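Local atomic coordinates of titin (Homo sapiens, PDB entry 5JDD), a protein that forms a giant elastic filament of the muscle sarcomere, its I-band built largely from chains of immunoglobulin domains. Residues Thr176-Ile180 against Phe249-Thr255; Thr105-Glu111 against Gln146-Thr152; Thr220-Gln224 against Asn235-His240. All coordinates share one frame; numbering follows the deposited sequence.

Contact 1: Thr176-Ile180 against Phe249-Thr255; sequences TPIMI and FVAGKAT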
loop_
_atom_site.group_PDB
_atom_site.type_symbol
_atom_site.label_atom_id
_atom_site.label_comp_id
_atom_site.label_asym_id
_atom_site.label_seq_id
_atom_site.Cartn_x
_atom_site.Cartn_y
_atom_site.Cartn_z
ATOM N N THR A 176 0.738 -17.204 -8.503
ATOM C CA THR A 176 0.372 -18.411 -9.236
ATOM C C THR A 176 1.511 -18.931 -10.109
ATOM O O THR A 176 2.357 -18.161 -10.576
ATOM C CB THR A 176 -0.890 -18.168 -10.083
ATOM O OG1 THR A 176 -0.680 -17.031 -10.921
ATOM C CG2 THR A 176 -2.098 -17.918 -9.185
ATOM N N PRO A 177 1.554 -20.248 -10.328
ATOM C CA PRO A 177 2.708 -20.851 -11.001
ATOM C C PRO A 177 2.685 -20.690 -12.513
ATOM O O PRO A 177 1.632 -20.860 -13.138
ATOM C CB PRO A 177 2.587 -22.335 -10.635
ATOM C CG PRO A 177 1.118 -22.539 -10.423
ATOM C CD PRO A 177 0.639 -21.263 -9.773
ATOM N N ILE A 178 3.828 -20.350 -13.101
ATOM C CA ILE A 178 3.934 -20.395 -14.552
ATOM C C ILE A 178 3.825 -21.840 -15.018
ATOM O O ILE A 178 4.376 -22.754 -14.399
ATOM C CB ILE A 178 5.249 -19.771 -15.036
ATOM C CG1 ILE A 178 5.230 -18.272 -14.732
ATOM C CG2 ILE A 178 5.460 -20.026 -16.552
ATOM C CD1 ILE A 178 6.585 -17.636 -14.755
ATOM N N MET A 179 3.074 -22.053 -16.090
ATOM C CA MET A 179 2.992 -23.372 -16.691
ATOM C C MET A 179 3.432 -23.328 -18.133
ATOM O O MET A 179 3.196 -22.348 -18.851
ATOM C CB MET A 179 1.580 -23.928 -16.557
ATOM C CG MET A 179 1.149 -24.033 -15.114
ATOM S SD MET A 179 -0.413 -24.911 -14.950
ATOM C CE MET A 179 -0.630 -24.867 -13.171
ATOM N N ILE A 180 4.098 -24.394 -18.549
ATOM C CA ILE A 180 4.550 -24.502 -19.920
ATOM C C ILE A 180 3.517 -25.317 -20.696
ATOM O O ILE A 180 3.218 -26.474 -20.366
ATOM C CB ILE A 180 5.959 -25.092 -19.978
ATOM C CG1 ILE A 180 6.965 -24.078 -19.406
ATOM C CG2 ILE A 180 6.327 -25.436 -21.422
ATOM C CD1 ILE A 180 8.336 -24.653 -19.092
ATOM N N PHE A 249 14.795 -23.883 -20.871
ATOM C CA PHE A 249 14.056 -22.655 -20.658
ATOM C C PHE A 249 13.608 -22.656 -19.207
ATOM O O PHE A 249 13.082 -23.669 -18.723
ATOM C CB PHE A 249 12.848 -22.609 -21.595
ATOM C CG PHE A 249 11.898 -21.484 -21.305
ATOM C CD1 PHE A 249 12.114 -20.218 -21.836
ATOM C CD2 PHE A 249 10.774 -21.702 -20.525
ATOM C CE1 PHE A 249 11.218 -19.179 -21.581
ATOM C CE2 PHE A 249 9.885 -20.669 -20.255
ATOM C CZ PHE A 249 10.107 -19.403 -20.790
ATOM N N VAL A 250 13.820 -21.534 -18.519
ATOM C CA VAL A 250 13.439 -21.400 -17.117
ATOM C C VAL A 250 12.574 -20.169 -16.909
ATOM O O VAL A 250 12.962 -19.072 -17.285
ATOM C CB VAL A 250 14.671 -21.240 -16.211
ATOM C CG1 VAL A 250 14.246 -21.078 -14.749
ATOM C CG2 VAL A 250 15.618 -22.416 -16.370
ATOM N N ALA A 251 11.405 -20.343 -16.300
ATOM C CA ALA A 251 10.568 -19.203 -15.940
ATOM C C ALA A 251 9.889 -19.490 -14.623
ATOM O O ALA A 251 9.080 -20.417 -14.541
ATOM C CB ALA A 251 9.527 -18.935 -17.011
ATOM N N GLY A 252 10.215 -18.700 -13.606
ATOM C CA GLY A 252 9.735 -18.971 -12.262
ATOM C C GLY A 252 10.196 -20.352 -11.837
ATOM O O GLY A 252 11.384 -20.675 -11.938
ATOM N N LYS A 253 9.258 -21.178 -11.385
ATOM C CA LYS A 253 9.571 -22.562 -11.020
ATOM C C LYS A 253 9.369 -23.555 -12.162
ATOM O O LYS A 253 9.518 -24.764 -11.966
ATOM C CB LYS A 253 8.751 -22.983 -9.797
ATOM C CG LYS A 253 9.023 -22.133 -8.560
ATOM C CD LYS A 253 8.309 -22.657 -7.312
ATOM C CE LYS A 253 6.843 -22.244 -7.255
ATOM N NZ LYS A 253 5.962 -22.971 -8.207
ATOM N N ALA A 254 9.044 -23.060 -13.352
ATOM C CA ALA A 254 8.803 -23.936 -14.495
ATOM C C ALA A 254 10.046 -24.070 -15.355
ATOM O O ALA A 254 10.757 -23.080 -15.586
ATOM C CB ALA A 254 7.661 -23.406 -15.338
ATOM N N THR A 255 10.321 -25.289 -15.816
ATOM C CA THR A 255 11.418 -25.515 -16.758
ATOM C C THR A 255 11.052 -26.510 -17.845
ATOM O O THR A 255 10.191 -27.384 -17.666
ATOM C CB THR A 255 12.731 -26.024 -16.089
ATOM O OG1 THR A 255 12.527 -27.333 -15.544
ATOM C CG2 THR A 255 13.210 -25.085 -14.997
#
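Ile180 and Ile178 both point toward 249-255 and meet it at separate places, with the methyl of Ala254 between them. Ile180 reaches furthest along the hairpin: its CD1 lies 3.5 Å from Thr255 C and 4.1 Å from Phe249 CD2, arriving at the edge of the Phe249 ring, near the ring plane. Ile180 CD1 is also 4.0 Å from Ala254 CB. Ala254 CB also rests 3.5 Å from Ile178 O, so one methyl packs against both a carbonyl and an isoleucine tip. Ile178 holds CG1 anti to its carbonyl carbon (chi1 -67°), and the extended branch brings CD1 to the turn, 3.7 Å from Ala251 O and 3.9 Å from Ala251 CB.

Residues 249-255 form the tip of the F-G hairpin of an immunoglobulin I-set domain, and 176-180 is the chain running from the last strand of the preceding domain into strand 180-182. A type II' turn spans Ala251-Ala254, closed by Ala251 N to Ala254 O and Ala254 N to Ala251 O, each 2.9 Å. Gly252 takes the first inner position, with the positive phi (58°) that this turn requires.

Between the segments the contact is made by van der Waals packing. Their polar ties lead elsewhere: Ile178 N donates to Glu104 OE1 of the preceding domain, and Lys253 N does so weakly. Elsewhere in the domain Phe249 meets Trp210 edge-to-face, while Ile206 touches both Ile178 and Ala251. At the margin, the end of Lys253, its NZ, comes to 4.2 Å from Pro177 CB.

Contact 2: Thr105-Glu111 against Gln146-Thr152; sequences TKTASFE and QLIIMNT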
loop_
_atom_site.group_PDB
_atom_site.type_symbol
_atom_site.label_atom_id
_atom_site.label_comp_id
_atom_site.label_asym_id
_atom_site.label_seq_id
_atom_site.Cartn_x
_atom_site.Cartn_y
_atom_site.Cartn_z
ATOM N N THR A 105 6.920 -13.942 -10.952
ATOM C CA THR A 105 7.788 -13.002 -11.689
ATOM C C THR A 105 7.128 -11.670 -12.064
ATOM O O THR A 105 7.822 -10.702 -12.397
ATOM C CB THR A 105 8.506 -13.600 -12.943
ATOM O OG1 THR A 105 7.600 -13.645 -14.055
ATOM C CG2 THR A 105 9.091 -14.991 -12.652
ATOM N N LYS A 106 5.803 -11.603 -12.003
ATOM C CA LYS A 106 5.127 -10.357 -12.356
ATOM C C LYS A 106 4.902 -9.469 -11.132
ATOM O O LYS A 106 5.128 -9.884 -10.001
ATOM C CB LYS A 106 3.817 -10.637 -13.106
ATOM C CG LYS A 106 4.049 -11.363 -14.437
ATOM C CD LYS A 106 2.758 -11.502 -15.235
ATOM C CE LYS A 106 2.295 -10.158 -15.783
ATOM N NZ LYS A 106 1.064 -10.322 -16.634
ATOM N N THR A 107 4.465 -8.241 -11.374
ATOM C CA THR A 107 4.302 -7.256 -10.319
ATOM C C THR A 107 2.890 -7.308 -9.748
ATOM O O THR A 107 1.914 -7.424 -10.499
ATOM C CB THR A 107 4.561 -5.851 -10.879
ATOM O OG1 THR A 107 5.905 -5.785 -11.383
ATOM C CG2 THR A 107 4.362 -4.789 -9.814
ATOM N N ALA A 108 2.785 -7.237 -8.421
ATOM C CA ALA A 108 1.493 -7.184 -7.746
ATOM C C ALA A 108 1.323 -5.807 -7.138
ATOM O O ALA A 108 2.287 -5.177 -6.718
ATOM C CB ALA A 108 1.413 -8.235 -6.649
ATOM N N SER A 109 0.091 -5.332 -7.071
ATOM C CA SER A 109 -0.142 -4.068 -6.404
ATOM C C SER A 109 -1.419 -4.060 -5.579
ATOM O O SER A 109 -2.428 -4.685 -5.914
ATOM C CB SER A 109 -0.114 -2.908 -7.395
ATOM O OG SER A 109 -1.157 -3.005 -8.334
ATOM N N PHE A 110 -1.326 -3.372 -4.447
ATOM C CA PHE A 110 -2.471 -3.142 -3.576
ATOM C C PHE A 110 -2.671 -1.655 -3.427
ATOM O O PHE A 110 -1.700 -0.899 -3.374
ATOM C CB PHE A 110 -2.228 -3.728 -2.178
ATOM C CG PHE A 110 -2.229 -5.221 -2.145
ATOM C CD1 PHE A 110 -3.427 -5.925 -2.152
ATOM C CD2 PHE A 110 -1.038 -5.925 -2.116
ATOM C CE1 PHE A 110 -3.439 -7.315 -2.139
ATOM C CE2 PHE A 110 -1.033 -7.317 -2.102
ATOM C CZ PHE A 110 -2.234 -8.016 -2.113
ATOM N N GLU A 111 -3.924 -1.224 -3.341
ATOM C CA GLU A 111 -4.211 0.178 -3.088
ATOM C C GLU A 111 -5.401 0.318 -2.174
ATOM O O GLU A 111 -6.379 -0.418 -2.290
ATOM C CB GLU A 111 -4.554 0.926 -4.375
ATOM C CG GLU A 111 -3.563 0.842 -5.498
ATOM C CD GLU A 111 -4.192 1.282 -6.800
ATOM O OE1 GLU A 111 -4.957 2.272 -6.776
ATOM O OE2 GLU A 111 -3.943 0.624 -7.832
ATOM N N GLN A 146 -0.513 3.056 -1.833
ATOM C CA GLN A 146 -0.229 1.912 -2.686
ATOM C C GLN A 146 1.001 1.132 -2.227
ATOM O O GLN A 146 1.995 1.711 -1.772
ATOM C CB GLN A 146 -0.051 2.381 -4.136
ATOM C CG GLN A 146 0.159 1.265 -5.141
ATOM C CD GLN A 146 0.361 1.789 -6.548
ATOM O OE1 GLN A 146 0.864 2.897 -6.746
ATOM N NE2 GLN A 146 -0.029 0.995 -7.535
ATOM N N LEU A 147 0.916 -0.190 -2.364
ATOM C CA LEU A 147 2.038 -1.100 -2.142
ATOM C C LEU A 147 2.257 -1.855 -3.438
ATOM O O LEU A 147 1.353 -2.529 -3.938
ATOM C CB LEU A 147 1.735 -2.091 -1.018
ATOM C CG LEU A 147 2.795 -3.182 -0.789
ATOM C CD1 LEU A 147 4.084 -2.563 -0.275
ATOM C CD2 LEU A 147 2.302 -4.225 0.201
ATOM N N ILE A 148 3.452 -1.717 -4.004
ATOM C CA ILE A 148 3.806 -2.430 -5.223
ATOM C C ILE A 148 4.860 -3.483 -4.894
ATOM O O ILE A 148 5.889 -3.175 -4.279
ATOM C CB ILE A 148 4.320 -1.467 -6.288
ATOM C CG1 ILE A 148 3.219 -0.462 -6.636
ATOM C CG2 ILE A 148 4.760 -2.219 -7.531
ATOM C CD1 ILE A 148 3.736 0.837 -7.189
ATOM N N ILE A 149 4.568 -4.729 -5.258
ATOM C CA ILE A 149 5.457 -5.851 -4.963
ATOM C C ILE A 149 6.064 -6.359 -6.255
ATOM O O ILE A 149 5.364 -6.899 -7.114
ATOM C CB ILE A 149 4.707 -6.992 -4.249
ATOM C CG1 ILE A 149 3.994 -6.463 -3.003
ATOM C CG2 ILE A 149 5.667 -8.102 -3.844
ATOM C CD1 ILE A 149 3.117 -7.496 -2.332
ATOM N N MET A 150 7.374 -6.187 -6.390
ATOM C CA MET A 150 8.068 -6.552 -7.621
ATOM C C MET A 150 8.491 -8.010 -7.643
ATOM O O MET A 150 8.727 -8.613 -6.599
ATOM C CB MET A 150 9.330 -5.695 -7.787
ATOM C CG MET A 150 9.130 -4.197 -7.676
ATOM S SD MET A 150 8.010 -3.564 -8.926
ATOM C CE MET A 150 8.861 -4.061 -10.422
ATOM N N ASN A 151 8.584 -8.562 -8.849
ATOM C CA ASN A 151 9.171 -9.885 -9.067
ATOM C C ASN A 151 8.620 -10.930 -8.104
ATOM O O ASN A 151 9.363 -11.552 -7.341
ATOM C CB ASN A 151 10.699 -9.816 -8.962
ATOM C CG ASN A 151 11.373 -11.105 -9.402
ATOM O OD1 ASN A 151 10.811 -11.884 -10.178
ATOM N ND2 ASN A 151 12.579 -11.342 -8.897
ATOM N N THR A 152 7.306 -11.121 -8.140
ATOM C CA THR A 152 6.658 -11.986 -7.159
ATOM C C THR A 152 7.129 -13.431 -7.222
ATOM O O THR A 152 7.479 -13.964 -8.286
ATOM C CB THR A 152 5.126 -11.970 -7.267
ATOM O OG1 THR A 152 4.734 -12.335 -8.596
ATOM C CG2 THR A 152 4.575 -10.582 -6.907
HETATM O O HOH W 1 8.025 -7.632 -11.427
HETATM O O HOH W 2 10.551 -10.440 -12.675
#
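Thr152 grips Lys106 O twice, its OG1 donating over 2.9 Å and its backbone N over 3.1 Å to that oxygen from opposite faces of the carbonyl plane. With chi1 at 56°, OG1 sits close to its own backbone, which lets hydroxyl and amide converge on one acceptor. Thr152 O in turn receives Thr105 N at 2.7 Å, in a nearly straight bond (172° at the hydrogen), and CG2 of Thr152 packs against Ala108 CB. On the opposite surface of the ribbon, Thr107 CG2 presses on Ile148 CG2 at 3.5 Å, tighter than usual for two carbons, and Met150, bent at chi2 and chi3, lays its CE beside Thr107 OG1.

Further along, the backbones run antiparallel (171° between the short strand axes). Ala108-Ile149 and Phe110-Leu147 are hydrogen-bonded pairs; Ile149 N to Ala108 O is the shortest of their four bonds, at 2.7 Å. These are strands B and E of the immunoglobulin I-set sandwich, central in the four-stranded sheet A-B-E-D. Ala108, Phe110, Leu147 and Ile149 all point to one face; Ile149 CD1 comes to the edge of the Phe110 ring, 4.2 Å from CE2.

A water links Thr107 OG1, Thr105 O and Asn151 N, the last donating to it over 2.8 Å. Beyond this shell, the inward residues pack on the facing sheet: Phe110 meets Tyr160, Ala171 and Leu173, and Thr152 meets Val175. The Thr105-Lys106 corner reaches the next domain, where Thr105 OG1 bonds Ser207 N and Lys106 NZ bonds Glu204 O.

Contact 3: Thr220-Gln224 against Asn235-His240; sequences TDKCQ and NIRNVH
Lys222, which loses more surface here than any other residue of the two segments, runs alongside the bend that follows strand 231-236. Its CG is anti to the backbone N (chi1 -178°) and the chain stays extended to CE before turning at the last bond; Lys222 CE lies 3.8 Å from Ile236 CG2. Lys222 NZ then donates to Arg237 O over 2.9 Å, approaching almost head-on to the carbonyl (C=O...N 167°), and comes within 3.1 Å of Asn238 O. The ammonium also makes a salt bridge to Asp243 OD2, and the same carboxylate oxygen accepts from His240 N. One lysine end is thus shared between main-chain oxygen and carboxylate, which would be expected to stabilise its positive charge.

Arg237 and Gln224 come next in buried area. The Arg237 chain is extended from CG to NE and places one face of its guanidinium against Gln224 NE2, which stands 3.5 Å from the guanidinium plane, offset toward its rim. Both groups are donors, so the two are in van der Waals contact, their planes 46° apart. Asp221 O accepts a hydrogen bond from Gln224 NE2 over 3.0 Å, in its carbonyl plane on a lone pair, which helps fix the amide's rotation; Gln224 OE1 has a weak bond to Arg226 NH2.

The backbones pair as well: Arg237 N donates to Lys222 O, and Gln224 and Asn235 form a hydrogen-bonded antiparallel pair, Gln224 N to Asn235 O 2.9 Å and Asn235 N to Gln224 O 2.8 Å. Thr220 OG1 accepts from Cys223 N, an ST motif just before strand 223-228. The arrangement is that of the D-E hairpin, and the Lys222-Asp243 pair, just ahead of strand D, is consistent with the basic residue-aspartate salt bridge known at this end of V- and I-type immunoglobulin domains.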
loop_
_atom_site.group_PDB
_atom_site.type_symbol
_atom_site.label_atom_id
_atom_site.label_comp_id
_atom_site.label_asym_id
_atom_site.label_seq_id
_atom_site.Cartn_x
_atom_site.Cartn_y
_atom_site.Cartn_z
ATOM N N THR A 220 23.288 -12.506 -27.818
ATOM C CA THR A 220 24.291 -12.126 -28.806
ATOM C C THR A 220 23.689 -12.209 -30.199
ATOM O O THR A 220 22.553 -12.655 -30.357
ATOM C CB THR A 220 25.512 -13.065 -28.781
ATOM O OG1 THR A 220 25.099 -14.386 -29.145
ATOM C CG2 THR A 220 26.170 -13.103 -27.407
ATOM N N ASP A 221 24.450 -11.782 -31.201
ATOM C CA ASP A 221 23.986 -11.885 -32.575
ATOM C C ASP A 221 23.752 -13.355 -32.908
ATOM O O ASP A 221 22.790 -13.695 -33.598
ATOM C CB ASP A 221 24.995 -11.274 -33.555
ATOM C CG ASP A 221 25.069 -9.754 -33.464
ATOM O OD1 ASP A 221 24.081 -9.124 -33.028
ATOM O OD2 ASP A 221 26.124 -9.193 -33.840
ATOM N N LYS A 222 24.614 -14.225 -32.391
ATOM C CA LYS A 222 24.473 -15.653 -32.654
ATOM C C LYS A 222 23.301 -16.293 -31.921
ATOM O O LYS A 222 22.594 -17.121 -32.488
ATOM C CB LYS A 222 25.758 -16.410 -32.328
ATOM C CG LYS A 222 25.626 -17.894 -32.636
ATOM C CD LYS A 222 26.886 -18.649 -32.354
ATOM C CE LYS A 222 26.599 -20.127 -32.350
ATOM N NZ LYS A 222 27.046 -20.791 -33.605
ATOM N N CYS A 223 23.104 -15.914 -30.662
ATOM C CA CYS A 223 22.026 -16.467 -29.841
ATOM C C CYS A 223 21.026 -15.390 -29.488
ATOM O O CYS A 223 21.235 -14.603 -28.555
ATOM C CB CYS A 223 22.575 -17.101 -28.559
ATOM S SG CYS A 223 23.634 -18.533 -28.875
ATOM N N GLN A 224 19.940 -15.334 -30.251
ATOM C CA GLN A 224 18.917 -14.324 -30.018
ATOM C C GLN A 224 17.707 -14.921 -29.310
ATOM O O GLN A 224 17.191 -15.972 -29.703
ATOM C CB GLN A 224 18.518 -13.640 -31.329
ATOM C CG GLN A 224 19.675 -12.891 -31.984
ATOM C CD GLN A 224 19.305 -12.261 -33.312
ATOM O OE1 GLN A 224 18.133 -11.995 -33.581
ATOM N NE2 GLN A 224 20.306 -12.018 -34.152
ATOM N N ASN A 235 17.045 -18.536 -30.843
ATOM C CA ASN A 235 17.462 -18.723 -32.217
ATOM C C ASN A 235 18.975 -18.729 -32.263
ATOM O O ASN A 235 19.607 -17.747 -31.879
ATOM C CB ASN A 235 16.897 -17.599 -33.085
ATOM C CG ASN A 235 17.288 -17.740 -34.547
ATOM O OD1 ASN A 235 18.199 -17.065 -35.028
ATOM N ND2 ASN A 235 16.602 -18.624 -35.256
ATOM N N ILE A 236 19.549 -19.839 -32.716
ATOM C CA ILE A 236 21.001 -19.971 -32.781
ATOM C C ILE A 236 21.439 -20.093 -34.233
ATOM O O ILE A 236 21.049 -21.029 -34.934
ATOM C CB ILE A 236 21.510 -21.196 -31.985
ATOM C CG1 ILE A 236 20.977 -21.164 -30.545
ATOM C CG2 ILE A 236 23.028 -21.227 -31.974
ATOM C CD1 ILE A 236 21.458 -22.320 -29.689
ATOM N N ARG A 237 22.260 -19.147 -34.679
ATOM C CA ARG A 237 22.745 -19.141 -36.058
ATOM C C ARG A 237 24.003 -19.962 -36.254
ATOM O O ARG A 237 24.816 -20.092 -35.339
ATOM C CB ARG A 237 23.022 -17.713 -36.509
ATOM C CG ARG A 237 21.795 -16.855 -36.534
ATOM C CD ARG A 237 22.154 -15.427 -36.862
ATOM N NE ARG A 237 20.961 -14.604 -37.009
ATOM C CZ ARG A 237 20.973 -13.353 -37.451
ATOM N NH1 ARG A 237 22.124 -12.788 -37.793
ATOM N NH2 ARG A 237 19.840 -12.673 -37.557
ATOM N N ASN A 238 24.148 -20.511 -37.462
ATOM C CA ASN A 238 25.405 -21.108 -37.921
ATOM C C ASN A 238 25.934 -22.147 -36.928
ATOM O O ASN A 238 27.056 -22.043 -36.432
ATOM C CB ASN A 238 26.456 -20.014 -38.186
ATOM C CG ASN A 238 27.666 -20.540 -38.940
ATOM O OD1 ASN A 238 27.596 -21.575 -39.603
ATOM N ND2 ASN A 238 28.785 -19.831 -38.836
ATOM N N VAL A 239 25.110 -23.145 -36.628
ATOM C CA VAL A 239 25.458 -24.062 -35.548
ATOM C C VAL A 239 26.670 -24.931 -35.872
ATOM O O VAL A 239 26.948 -25.266 -37.035
ATOM C CB VAL A 239 24.264 -24.939 -35.098
ATOM C CG1 VAL A 239 23.147 -24.069 -34.534
ATOM C CG2 VAL A 239 23.750 -25.792 -36.249
ATOM N N HIS A 240 27.407 -25.291 -34.832
ATOM C CA HIS A 240 28.540 -26.194 -34.983
ATOM C C HIS A 240 28.531 -27.160 -33.804
ATOM O O HIS A 240 27.621 -27.116 -32.974
ATOM C CB HIS A 240 29.852 -25.402 -35.079
ATOM C CG HIS A 240 30.035 -24.404 -33.978
ATOM N ND1 HIS A 240 30.149 -24.765 -32.653
ATOM C CD2 HIS A 240 30.118 -23.051 -34.007
ATOM C CE1 HIS A 240 30.297 -23.679 -31.913
ATOM N NE2 HIS A 240 30.274 -22.626 -32.712
HETATM O O HOH W 3 28.790 -19.998 -35.283
#

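From the N terminus, contact 2 comes first: 105-111 and 146-152 close a 34-residue loop and join strands B and E within the middle domain. It is complete before contact 1 opens at 176-180. Contact 1 spans 68 residues and sets the chain entering the third domain against that domain's F-G hairpin. Contact 3 falls wholly within this span, bringing strands D and E together over ten residues. No loops cross. Contacts 1 and 2 meet at the domain boundary, where Thr105 CG2 lies 4.0 Å from Gly252 N. Contact 3 stays separate, its nearest atoms about 10 Å from those of contact 1 and about 18 Å from those of contact 2.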